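Local coordinates for protein protease LasA (Pseudomonas aeruginosa, PDB 3IT5) that cleaves pentaglycine cross-links of staphylococcal peptidoglycan and takes part in elastin degradation as a secreted zinc metallopeptidase of family M23, at residues Leu9-Gly14 and Arg173-Pro178; Tyr15-Asn20 and Phe35-Asp40; Pro42-Ala47 and Thr117-His122; Tyr49-Ala54 and Gly100-Asn105. All coordinates share one frame; numbering follows the deposited sequence.

Interaction 1. Residues Leu9-Gly14 and Arg173-Pro178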
# COMPACT_ATOMS: atom_id res chain seq x y z
N LEU A 9 5.91 3.29 -4.04
CA LEU A 9 4.87 2.26 -3.95
C LEU A 9 5.38 1.04 -3.15
O LEU A 9 6.57 0.72 -3.21
CB LEU A 9 4.41 1.83 -5.35
CG LEU A 9 3.79 2.92 -6.23
CD1 LEU A 9 3.88 2.56 -7.71
CD2 LEU A 9 2.34 3.22 -5.81
N PRO A 10 4.48 0.37 -2.39
CA PRO A 10 4.88 -0.70 -1.47
C PRO A 10 5.17 -2.07 -2.12
O PRO A 10 4.77 -3.11 -1.58
CB PRO A 10 3.69 -0.79 -0.50
CG PRO A 10 2.52 -0.38 -1.33
CD PRO A 10 3.03 0.66 -2.30
N TRP A 11 5.84 -2.05 -3.27
CA TRP A 11 6.43 -3.26 -3.84
C TRP A 11 7.81 -2.96 -4.42
O TRP A 11 8.18 -1.79 -4.53
CB TRP A 11 5.52 -3.92 -4.87
CG TRP A 11 5.04 -3.04 -5.99
CD1 TRP A 11 5.67 -2.79 -7.18
CD2 TRP A 11 3.80 -2.33 -6.05
NE1 TRP A 11 4.91 -1.95 -7.96
CE2 TRP A 11 3.75 -1.65 -7.29
CE3 TRP A 11 2.72 -2.19 -5.16
CZ2 TRP A 11 2.67 -0.86 -7.67
CZ3 TRP A 11 1.64 -1.38 -5.54
CH2 TRP A 11 1.63 -0.73 -6.78
N ARG A 12 8.55 -4.00 -4.75
CA ARG A 12 9.92 -3.86 -5.23
C ARG A 12 10.05 -2.89 -6.41
O ARG A 12 9.25 -2.91 -7.34
CB ARG A 12 10.50 -5.21 -5.65
CG ARG A 12 10.86 -6.14 -4.50
CD ARG A 12 11.02 -7.55 -5.05
NE ARG A 12 11.81 -8.41 -4.17
CZ ARG A 12 12.24 -9.63 -4.50
NH1 ARG A 12 11.96 -10.14 -5.69
NH2 ARG A 12 12.95 -10.33 -3.63
N GLN A 13 11.08 -2.05 -6.34
CA GLN A 13 11.42 -1.15 -7.43
C GLN A 13 11.69 -1.94 -8.71
O GLN A 13 12.33 -3.00 -8.67
CB GLN A 13 12.65 -0.34 -7.04
CG GLN A 13 12.70 1.04 -7.66
CD GLN A 13 13.97 1.77 -7.31
OE1 GLN A 13 14.04 2.47 -6.30
NE2 GLN A 13 15.00 1.60 -8.13
N GLY A 14 11.20 -1.44 -9.84
CA GLY A 14 11.41 -2.10 -11.14
C GLY A 14 10.30 -3.08 -11.51
O GLY A 14 10.32 -3.66 -12.61
N ARG A 173 -4.62 -1.88 -13.76
CA ARG A 173 -3.55 -1.94 -14.76
C ARG A 173 -2.20 -2.01 -14.04
O ARG A 173 -2.08 -1.55 -12.90
CB ARG A 173 -3.59 -0.75 -15.71
CG ARG A 173 -4.43 -0.99 -16.98
CD ARG A 173 -5.89 -0.66 -16.75
NE ARG A 173 -6.68 -0.74 -17.97
CZ ARG A 173 -7.88 -0.18 -18.13
NH1 ARG A 173 -8.43 0.52 -17.15
NH2 ARG A 173 -8.54 -0.32 -19.28
N PRO A 174 -1.17 -2.61 -14.69
CA PRO A 174 0.15 -2.69 -14.07
C PRO A 174 0.72 -1.30 -13.78
O PRO A 174 0.77 -0.46 -14.68
CB PRO A 174 1.00 -3.40 -15.13
CG PRO A 174 0.01 -4.17 -15.94
CD PRO A 174 -1.21 -3.31 -15.99
N LEU A 175 1.12 -1.07 -12.54
CA LEU A 175 1.65 0.23 -12.13
C LEU A 175 3.14 0.10 -11.82
O LEU A 175 3.52 -0.42 -10.76
CB LEU A 175 0.89 0.77 -10.91
CG LEU A 175 1.11 2.22 -10.47
CD1 LEU A 175 0.70 3.18 -11.58
CD2 LEU A 175 0.32 2.51 -9.19
N TYR A 176 3.98 0.56 -12.74
CA TYR A 176 5.44 0.49 -12.58
C TYR A 176 5.93 1.34 -11.42
O TYR A 176 5.52 2.49 -11.26
CB TYR A 176 6.17 0.90 -13.87
CG TYR A 176 7.68 0.73 -13.77
CD1 TYR A 176 8.50 1.83 -13.49
CD2 TYR A 176 8.28 -0.52 -13.94
CE1 TYR A 176 9.89 1.68 -13.39
CE2 TYR A 176 9.66 -0.67 -13.84
CZ TYR A 176 10.46 0.43 -13.56
OH TYR A 176 11.82 0.29 -13.46
N ASN A 177 6.81 0.75 -10.60
CA ASN A 177 7.40 1.44 -9.46
C ASN A 177 8.85 1.84 -9.75
O ASN A 177 9.75 0.99 -9.71
CB ASN A 177 7.33 0.55 -8.21
CG ASN A 177 7.91 1.23 -6.97
OD1 ASN A 177 8.10 2.45 -6.94
ND2 ASN A 177 8.17 0.44 -5.94
N PRO A 178 9.09 3.13 -10.05
CA PRO A 178 10.45 3.58 -10.35
C PRO A 178 11.29 3.86 -9.11
O PRO A 178 12.52 3.95 -9.20
CB PRO A 178 10.22 4.85 -11.18
CG PRO A 178 8.91 5.37 -10.73
CD PRO A 178 8.10 4.22 -10.18
O HOH W 1 6.81 4.53 -6.52
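Asn177, just along from Leu175 and Tyr176, reaches into the curl of the N-terminal loop 9-14, and most of the tight packing gathers round it. Its CG stands anti to the backbone N (chi1 -178°), beside the loop backbone, where ND2 lies 2.6 Å from Trp11 O in a weak, bent hydrogen bond (124° at the hydrogen). ND2 also binds Gln8 OE1. On the other branch, OD1 takes a hydrogen bond from Gly179 N and a second from a water that in turn accepts from Leu9 N, making a bridge between the two segments. The CB of Asn177 sits 3.5 Å from Trp11 NE1, with the indole and amide planes almost perpendicular. Leu175 completes this part: its O lies at the indole edge, 3.2 Å from Trp11 CZ2, and its CD2 meets Leu9 CD1 at 3.9 Å, the two leucine side chains crossing at about a right angle.

Toward solvent the side chains pack more loosely, although one straight backbone bond holds there: Gly14 N to Asn177 O, 2.8 Å (178° at the hydrogen). The exposed Tyr176 ring puts CE2 3.3 Å from Gly14 O. Gln13 lays CG and CD against Pro178 O. The positive phi of Gly14 suits glycine at this bend. Leu175 and Asn177 also exchange backbone bonds with Trp17 and Tyr15, so the arrangement is that of a chain-terminal strand added to an antiparallel sheet, with a long N-terminal loop folded against it.

Interaction 2. Residues Tyr15-Asn20 and Phe35-Asp40. With ZN (zinc ion), chain E.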
# COMPACT_ATOMS: atom_id res chain seq x y z
N TYR A 15 9.35 -3.26 -10.61
CA TYR A 15 8.25 -4.20 -10.81
C TYR A 15 6.89 -3.49 -10.77
O TYR A 15 6.80 -2.34 -10.34
CB TYR A 15 8.34 -5.36 -9.80
CG TYR A 15 9.65 -6.13 -9.89
CD1 TYR A 15 9.76 -7.28 -10.68
CD2 TYR A 15 10.79 -5.68 -9.22
CE1 TYR A 15 10.97 -7.98 -10.77
CE2 TYR A 15 12.00 -6.36 -9.31
CZ TYR A 15 12.09 -7.51 -10.08
OH TYR A 15 13.29 -8.17 -10.16
N SER A 16 5.85 -4.17 -11.24
CA SER A 16 4.53 -3.56 -11.43
C SER A 16 3.42 -4.42 -10.84
O SER A 16 3.29 -5.60 -11.17
CB SER A 16 4.27 -3.33 -12.92
OG SER A 16 5.30 -2.56 -13.52
N TRP A 17 2.61 -3.82 -9.97
CA TRP A 17 1.42 -4.48 -9.43
C TRP A 17 0.17 -3.71 -9.84
O TRP A 17 0.25 -2.56 -10.27
CB TRP A 17 1.49 -4.53 -7.90
CG TRP A 17 2.46 -5.52 -7.32
CD1 TRP A 17 3.42 -6.23 -7.99
CD2 TRP A 17 2.59 -5.88 -5.95
NE1 TRP A 17 4.12 -7.01 -7.12
CE2 TRP A 17 3.64 -6.82 -5.85
CE3 TRP A 17 1.91 -5.50 -4.78
CZ2 TRP A 17 4.02 -7.39 -4.64
CZ3 TRP A 17 2.31 -6.05 -3.57
CH2 TRP A 17 3.35 -6.99 -3.51
N GLN A 18 -0.98 -4.36 -9.68
CA GLN A 18 -2.28 -3.75 -9.99
C GLN A 18 -2.97 -3.24 -8.72
O GLN A 18 -3.36 -4.04 -7.86
CB GLN A 18 -3.21 -4.76 -10.66
CG GLN A 18 -2.75 -5.31 -11.99
CD GLN A 18 -3.71 -6.36 -12.51
OE1 GLN A 18 -4.91 -6.31 -12.24
NE2 GLN A 18 -3.18 -7.33 -13.24
N PRO A 19 -3.16 -1.91 -8.61
CA PRO A 19 -3.90 -1.38 -7.46
C PRO A 19 -5.41 -1.35 -7.70
O PRO A 19 -5.86 -1.38 -8.85
CB PRO A 19 -3.36 0.05 -7.34
CG PRO A 19 -3.01 0.44 -8.77
CD PRO A 19 -2.70 -0.84 -9.52
N ASN A 20 -6.18 -1.32 -6.62
CA ASN A 20 -7.63 -1.11 -6.71
C ASN A 20 -8.00 0.26 -6.13
O ASN A 20 -7.12 1.01 -5.71
CB ASN A 20 -8.40 -2.26 -6.04
CG ASN A 20 -8.49 -2.12 -4.51
OD1 ASN A 20 -7.77 -1.33 -3.89
ND2 ASN A 20 -9.39 -2.89 -3.91
N PHE A 35 -5.36 1.67 -0.21
CA PHE A 35 -5.61 1.00 -1.48
C PHE A 35 -4.96 -0.37 -1.49
O PHE A 35 -3.95 -0.60 -0.82
CB PHE A 35 -5.19 1.87 -2.69
CG PHE A 35 -3.70 1.97 -2.90
CD1 PHE A 35 -3.03 1.03 -3.70
CD2 PHE A 35 -2.97 3.02 -2.36
CE1 PHE A 35 -1.66 1.13 -3.92
CE2 PHE A 35 -1.60 3.13 -2.58
CZ PHE A 35 -0.94 2.19 -3.36
N ASP A 36 -5.56 -1.29 -2.24
CA ASP A 36 -5.03 -2.64 -2.34
C ASP A 36 -4.21 -2.77 -3.61
O ASP A 36 -4.38 -2.00 -4.55
CB ASP A 36 -6.17 -3.67 -2.33
CG ASP A 36 -7.07 -3.53 -1.12
OD1 ASP A 36 -6.57 -3.22 -0.02
OD2 ASP A 36 -8.29 -3.74 -1.27
N ALA A 37 -3.30 -3.75 -3.61
CA ALA A 37 -2.46 -4.02 -4.76
C ALA A 37 -2.05 -5.48 -4.78
O ALA A 37 -1.75 -6.07 -3.74
CB ALA A 37 -1.24 -3.11 -4.77
N SER A 38 -2.07 -6.06 -5.97
CA SER A 38 -1.65 -7.43 -6.17
C SER A 38 -1.07 -7.53 -7.57
O SER A 38 -1.57 -6.89 -8.50
CB SER A 38 -2.84 -8.37 -6.02
OG SER A 38 -2.45 -9.72 -6.16
N TYR A 39 -0.00 -8.32 -7.72
CA TYR A 39 0.59 -8.53 -9.04
C TYR A 39 -0.47 -8.96 -10.05
O TYR A 39 -0.61 -8.33 -11.10
CB TYR A 39 1.74 -9.55 -8.99
CG TYR A 39 2.08 -10.12 -10.36
CD1 TYR A 39 2.67 -9.33 -11.34
CD2 TYR A 39 1.78 -11.45 -10.68
CE1 TYR A 39 2.96 -9.84 -12.61
CE2 TYR A 39 2.07 -11.97 -11.94
CZ TYR A 39 2.66 -11.16 -12.90
OH TYR A 39 2.95 -11.66 -14.15
N ASP A 40 -1.22 -10.02 -9.73
CA ASP A 40 -2.17 -10.63 -10.67
C ASP A 40 -3.62 -10.79 -10.17
O ASP A 40 -4.48 -11.19 -10.95
CB ASP A 40 -1.63 -11.98 -11.18
CG ASP A 40 -1.13 -12.89 -10.07
OD1 ASP A 40 -1.23 -12.51 -8.88
OD2 ASP A 40 -0.61 -13.98 -10.38
ZN ZN E . -8.03 -3.00 1.41
O HOH W 2 1.20 -6.92 -12.69
O HOH W 3 -5.45 -9.59 -13.08
O HOH W 4 -8.38 -5.04 1.75
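An antiparallel strand pair that carries a zinc ligand joins residues 16-19 to 35-38, and Asn20 and Asp36 meet at its metal end. Asp36 OD1 binds the zinc at 2.0 Å; His23, His122 and a water make up the remaining ligands. Asn20 grips the same residue three times. Its N bonds to Asp36 O, its OD1 receives Asp36 N at 2.8 Å, and its ND2 reaches Asp36 OD2 at 3.0 Å, on the anti side of the carboxylate and tilted out of its plane. Asn20 CG lies between the backbone N and the carbonyl carbon (chi1 81°), 3.5 Å from Asp36 CB, beside the residue its amide bonds; as a second-shell residue Asn20 probably helps hold the carboxylate in its rotation.

Farther along, Gln18 and Ser38 form a hydrogen-bonded pair through Gln18 N to Ser38 O (2.9 Å) and the reciprocal bond. Beside it, Pro19 CA approaches Asp36 O to 3.0 Å in a CA-H...O contact. Trp17 receives Tyr39 over one face: Tyr39 CB stands 4.2 Å from the centroid of the five-membered ring, a CH-pi contact, while Ala37 CB lies at the indole edge. Water bridges Ser16 O and Tyr39 O.

Strand 175-176 borders residues 16-19 and strand 121-127 borders residues 34-38, while the Trp17 indole stacks on Trp11 and meets Tyr102 edge-to-face.

Interaction 3. Residues Pro42-Ala47 and Thr117-His122. With ZN (zinc ion), chain E.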
# COMPACT_ATOMS: atom_id res chain seq x y z
N PRO A 42 -5.09 -13.10 -7.91
CA PRO A 42 -5.43 -14.47 -8.24
C PRO A 42 -6.35 -15.13 -7.20
O PRO A 42 -6.86 -14.45 -6.30
CB PRO A 42 -4.07 -15.15 -8.23
CG PRO A 42 -3.33 -14.43 -7.11
CD PRO A 42 -3.95 -13.05 -6.98
N ARG A 43 -6.54 -16.44 -7.33
CA ARG A 43 -7.26 -17.23 -6.33
C ARG A 43 -6.34 -17.52 -5.15
O ARG A 43 -5.12 -17.39 -5.26
CB ARG A 43 -7.74 -18.55 -6.95
CG ARG A 43 -9.07 -19.02 -6.43
CD ARG A 43 -9.11 -20.51 -6.19
NE ARG A 43 -10.04 -20.84 -5.11
CZ ARG A 43 -11.11 -21.62 -5.23
NH1 ARG A 43 -11.42 -22.21 -6.38
NH2 ARG A 43 -11.88 -21.83 -4.17
N TRP A 44 -6.92 -17.92 -4.02
CA TRP A 44 -6.13 -18.41 -2.89
C TRP A 44 -5.31 -19.63 -3.31
O TRP A 44 -5.66 -20.33 -4.27
CB TRP A 44 -7.03 -18.77 -1.69
CG TRP A 44 -7.78 -17.60 -1.10
CD1 TRP A 44 -9.13 -17.39 -1.12
CD2 TRP A 44 -7.22 -16.48 -0.39
NE1 TRP A 44 -9.45 -16.22 -0.48
CE2 TRP A 44 -8.29 -15.64 -0.02
CE3 TRP A 44 -5.91 -16.11 -0.03
CZ2 TRP A 44 -8.10 -14.45 0.69
CZ3 TRP A 44 -5.72 -14.92 0.66
CH2 TRP A 44 -6.81 -14.11 1.02
N GLY A 45 -4.21 -19.87 -2.60
CA GLY A 45 -3.30 -20.96 -2.93
C GLY A 45 -2.38 -20.64 -4.10
O GLY A 45 -1.63 -21.51 -4.55
N SER A 46 -2.46 -19.41 -4.60
CA SER A 46 -1.59 -18.94 -5.68
C SER A 46 -0.26 -18.37 -5.17
O SER A 46 -0.10 -18.12 -3.97
CB SER A 46 -2.30 -17.86 -6.52
OG SER A 46 -3.49 -18.35 -7.11
N ALA A 47 0.67 -18.17 -6.10
CA ALA A 47 1.96 -17.55 -5.79
C ALA A 47 1.76 -16.10 -5.37
O ALA A 47 0.93 -15.39 -5.93
CB ALA A 47 2.88 -17.64 -7.01
N THR A 117 -11.30 -10.94 -0.73
CA THR A 117 -11.72 -11.58 -1.98
C THR A 117 -10.68 -12.58 -2.49
O THR A 117 -11.01 -13.53 -3.20
CB THR A 117 -11.97 -10.52 -3.08
OG1 THR A 117 -10.76 -9.80 -3.33
CG2 THR A 117 -13.06 -9.53 -2.66
N GLY A 118 -9.42 -12.36 -2.12
CA GLY A 118 -8.30 -13.18 -2.58
C GLY A 118 -6.99 -12.51 -2.18
O GLY A 118 -7.02 -11.45 -1.55
N PRO A 119 -5.84 -13.11 -2.55
CA PRO A 119 -4.53 -12.54 -2.18
C PRO A 119 -4.33 -11.10 -2.68
O PRO A 119 -4.51 -10.82 -3.87
CB PRO A 119 -3.54 -13.48 -2.88
CG PRO A 119 -4.27 -14.77 -3.03
CD PRO A 119 -5.71 -14.39 -3.26
N HIS A 120 -3.97 -10.22 -1.75
CA HIS A 120 -3.62 -8.82 -2.04
C HIS A 120 -2.99 -8.16 -0.81
O HIS A 120 -3.05 -8.69 0.30
CB HIS A 120 -4.86 -8.02 -2.48
CG HIS A 120 -5.88 -7.81 -1.40
ND1 HIS A 120 -6.83 -8.76 -1.07
CD2 HIS A 120 -6.10 -6.76 -0.57
CE1 HIS A 120 -7.58 -8.30 -0.09
NE2 HIS A 120 -7.16 -7.09 0.23
N LEU A 121 -2.36 -7.00 -1.03
CA LEU A 121 -1.91 -6.16 0.07
C LEU A 121 -2.89 -5.01 0.31
O LEU A 121 -3.22 -4.27 -0.62
CB LEU A 121 -0.50 -5.61 -0.20
CG LEU A 121 -0.04 -4.43 0.67
CD1 LEU A 121 0.32 -4.87 2.09
CD2 LEU A 121 1.12 -3.69 0.01
N HIS A 122 -3.35 -4.87 1.55
CA HIS A 122 -4.11 -3.70 2.00
C HIS A 122 -3.12 -2.73 2.63
O HIS A 122 -2.45 -3.06 3.62
CB HIS A 122 -5.22 -4.15 2.97
CG HIS A 122 -5.87 -3.03 3.73
ND1 HIS A 122 -6.98 -2.36 3.25
CD2 HIS A 122 -5.60 -2.50 4.94
CE1 HIS A 122 -7.35 -1.45 4.14
NE2 HIS A 122 -6.53 -1.50 5.17
ZN ZN E . -8.03 -3.00 1.41
O HOH W 5 -6.73 -11.72 -5.31
O HOH W 4 -8.38 -5.04 1.75
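Trp44 spreads one face of its indole against Gly118 and Pro119, and CH-pi contacts carry most of this junction. Gly118 CA lies 3.8 Å from the centroid of the six-membered ring and Pro119 CD 3.9 Å from it, both over the same face. Gly118 has no side chain, and its CA comes 3.5 Å from Trp44 CZ2. Ordinary apolar contact adds Trp44 CE3 to Pro119 CG at 3.7 Å, and Pro42 CD to Pro119 CB at 4.1 Å, the proline rings crossing at a slant.

Polar linkage across the segments runs through a water that donates to both Pro42 O and Pro119 O. Within each segment the bonds are local: in the type II turn Arg43-Ser46, the weak Ser46 N to Arg43 O bond is reinforced by Ser46 OG, bound to the same oxygen, and His120 ND1 gives Gly118 O a 2.7 Å bond lying near its ring plane.

Metal chemistry follows in residues 117-122. His122 ND1 binds zinc at 2.2 Å, and His120 NE2 is 2.8 Å from the zinc-bound water. The Gly118 bond probably helps hold the imidazole of His120, an inferred proton donor or acceptor, with NE2 toward that water, while Trp44 packs against the loop that supplies this carbonyl.

Interaction 4. Residues Tyr49-Ala54 and Gly100-Asn105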
# COMPACT_ATOMS: atom_id res chain seq x y z
N TYR A 49 3.78 -12.28 -3.81
CA TYR A 49 4.97 -11.49 -4.10
C TYR A 49 5.38 -10.53 -2.98
O TYR A 49 4.67 -10.40 -1.98
CB TYR A 49 4.80 -10.79 -5.46
CG TYR A 49 4.71 -11.79 -6.59
CD1 TYR A 49 5.86 -12.25 -7.23
CD2 TYR A 49 3.48 -12.32 -7.01
CE1 TYR A 49 5.80 -13.19 -8.25
CE2 TYR A 49 3.40 -13.26 -8.03
CZ TYR A 49 4.56 -13.69 -8.65
OH TYR A 49 4.50 -14.62 -9.66
N SER A 50 6.53 -9.89 -3.15
CA SER A 50 7.18 -9.14 -2.07
C SER A 50 6.57 -7.77 -1.81
O SER A 50 6.43 -6.95 -2.74
CB SER A 50 8.68 -9.01 -2.35
OG SER A 50 9.26 -10.30 -2.53
N VAL A 51 6.19 -7.53 -0.55
CA VAL A 51 5.80 -6.21 -0.08
C VAL A 51 7.03 -5.52 0.56
O VAL A 51 7.71 -6.10 1.40
CB VAL A 51 4.65 -6.27 0.96
CG1 VAL A 51 4.30 -4.87 1.47
CG2 VAL A 51 3.40 -6.95 0.36
N VAL A 52 7.30 -4.29 0.13
CA VAL A 52 8.43 -3.53 0.67
C VAL A 52 7.96 -2.24 1.34
O VAL A 52 6.86 -1.74 1.06
CB VAL A 52 9.50 -3.19 -0.41
CG1 VAL A 52 9.95 -4.45 -1.17
CG2 VAL A 52 8.99 -2.14 -1.38
N ALA A 53 8.80 -1.71 2.23
CA ALA A 53 8.54 -0.44 2.89
C ALA A 53 8.40 0.68 1.87
O ALA A 53 9.23 0.84 0.97
CB ALA A 53 9.65 -0.11 3.88
N ALA A 54 7.33 1.46 2.01
CA ALA A 54 7.08 2.59 1.13
C ALA A 54 7.99 3.76 1.45
O ALA A 54 8.16 4.67 0.64
CB ALA A 54 5.63 3.00 1.22
N GLY A 100 8.15 -8.70 3.72
CA GLY A 100 7.64 -10.07 3.64
C GLY A 100 6.93 -10.31 2.32
O GLY A 100 7.42 -9.92 1.25
N VAL A 101 5.78 -10.97 2.39
CA VAL A 101 4.94 -11.20 1.22
C VAL A 101 3.50 -10.92 1.61
O VAL A 101 3.18 -10.87 2.80
CB VAL A 101 5.05 -12.66 0.70
CG1 VAL A 101 6.40 -12.90 0.03
CG2 VAL A 101 4.82 -13.67 1.83
N TYR A 102 2.63 -10.70 0.62
CA TYR A 102 1.20 -10.74 0.92
C TYR A 102 0.74 -12.19 0.98
O TYR A 102 1.34 -13.06 0.35
CB TYR A 102 0.36 -9.86 -0.02
CG TYR A 102 0.39 -10.18 -1.50
CD1 TYR A 102 -0.41 -11.18 -2.05
CD2 TYR A 102 1.19 -9.44 -2.37
CE1 TYR A 102 -0.40 -11.46 -3.41
CE2 TYR A 102 1.21 -9.70 -3.74
CZ TYR A 102 0.42 -10.71 -4.25
OH TYR A 102 0.43 -10.98 -5.60
N ALA A 103 -0.29 -12.45 1.78
CA ALA A 103 -0.69 -13.83 2.10
C ALA A 103 -1.38 -14.55 0.94
O ALA A 103 -2.22 -13.97 0.24
CB ALA A 103 -1.56 -13.85 3.36
N GLY A 104 -1.01 -15.81 0.74
CA GLY A 104 -1.64 -16.67 -0.27
C GLY A 104 -2.65 -17.64 0.31
O GLY A 104 -3.15 -18.52 -0.39
N ASN A 105 -2.93 -17.49 1.61
CA ASN A 105 -3.99 -18.24 2.27
C ASN A 105 -4.83 -17.33 3.16
O ASN A 105 -4.30 -16.50 3.90
CB ASN A 105 -3.44 -19.44 3.04
CG ASN A 105 -2.54 -19.03 4.19
OD1 ASN A 105 -3.00 -18.89 5.32
ND2 ASN A 105 -1.26 -18.85 3.91
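Tyr49, just ahead of strand 50-52, and Tyr102 of strand 98-102 run side by side and point the same way, at an antiparallel pair of the M23 peptidase sheet. Tyr102 CG lies between the backbone N and the carbonyl carbon (chi1 60°); one face of the ring covers the backbone of Tyr49, whose N lies 3.6 Å from Tyr102 CE2, set off toward the rim. The CD2 edge of Tyr49 meets the Tyr102 hydroxyl, in the Tyr49 ring plane, with 3.6 Å between Tyr49 CD2 and Tyr102 OH, and Tyr49 CB touches Tyr102 CE2. The rings therefore meet through an edge and a hydroxyl rather than by stacking. That hydroxyl also has weak hydrogen bonds with Ser38 OG and Tyr39 N, and the Trp17 ring meets Tyr102 edge-to-face.

Val51 approaches from another direction. Its CG2 lies near the plane of the Tyr102 ring, at the edge, and 4.2 Å from Tyr102 CB, while the same residue packs on Tyr79, Met82 and Leu121. Val101 places CG1 3.6 Å from Tyr49 O.

The two short strand axes stand 116° apart, far from strictly antiparallel. Tyr102 N reaches Tyr49 O at 3.3 Å in a weak bond, and Ser50 CA makes a CA-H...O contact with Gly100 O. That same carbonyl oxygen of Gly100 receives Val51 N at 3.2 Å, with the donor standing 50° out of the carbonyl plane.

How the interactions relate
All four contacts reach one large, curled antiparallel sheet. Residues 9-14 and 173-178 come from near the chain ends, so interaction 1 spans the other three; interaction 2 closes before interactions 3 and 4 open, and interaction 4 falls within the span of interaction 3. Interactions 1 and 2, with centres about 8 Å apart, meet through neighbouring strands 175-176 and 16-19, whereas the centres of 1 and 3 are about 18 Å apart. Interactions 2 and 3 share the zinc, its bound water and the adjoining strands 34-38 and 121-127. Trp17 and Tyr102 touch where interactions 2 and 4 meet, and the Tyr102 side chain lies about 5 Å from those of His81 and His120, the inferred active-site residues.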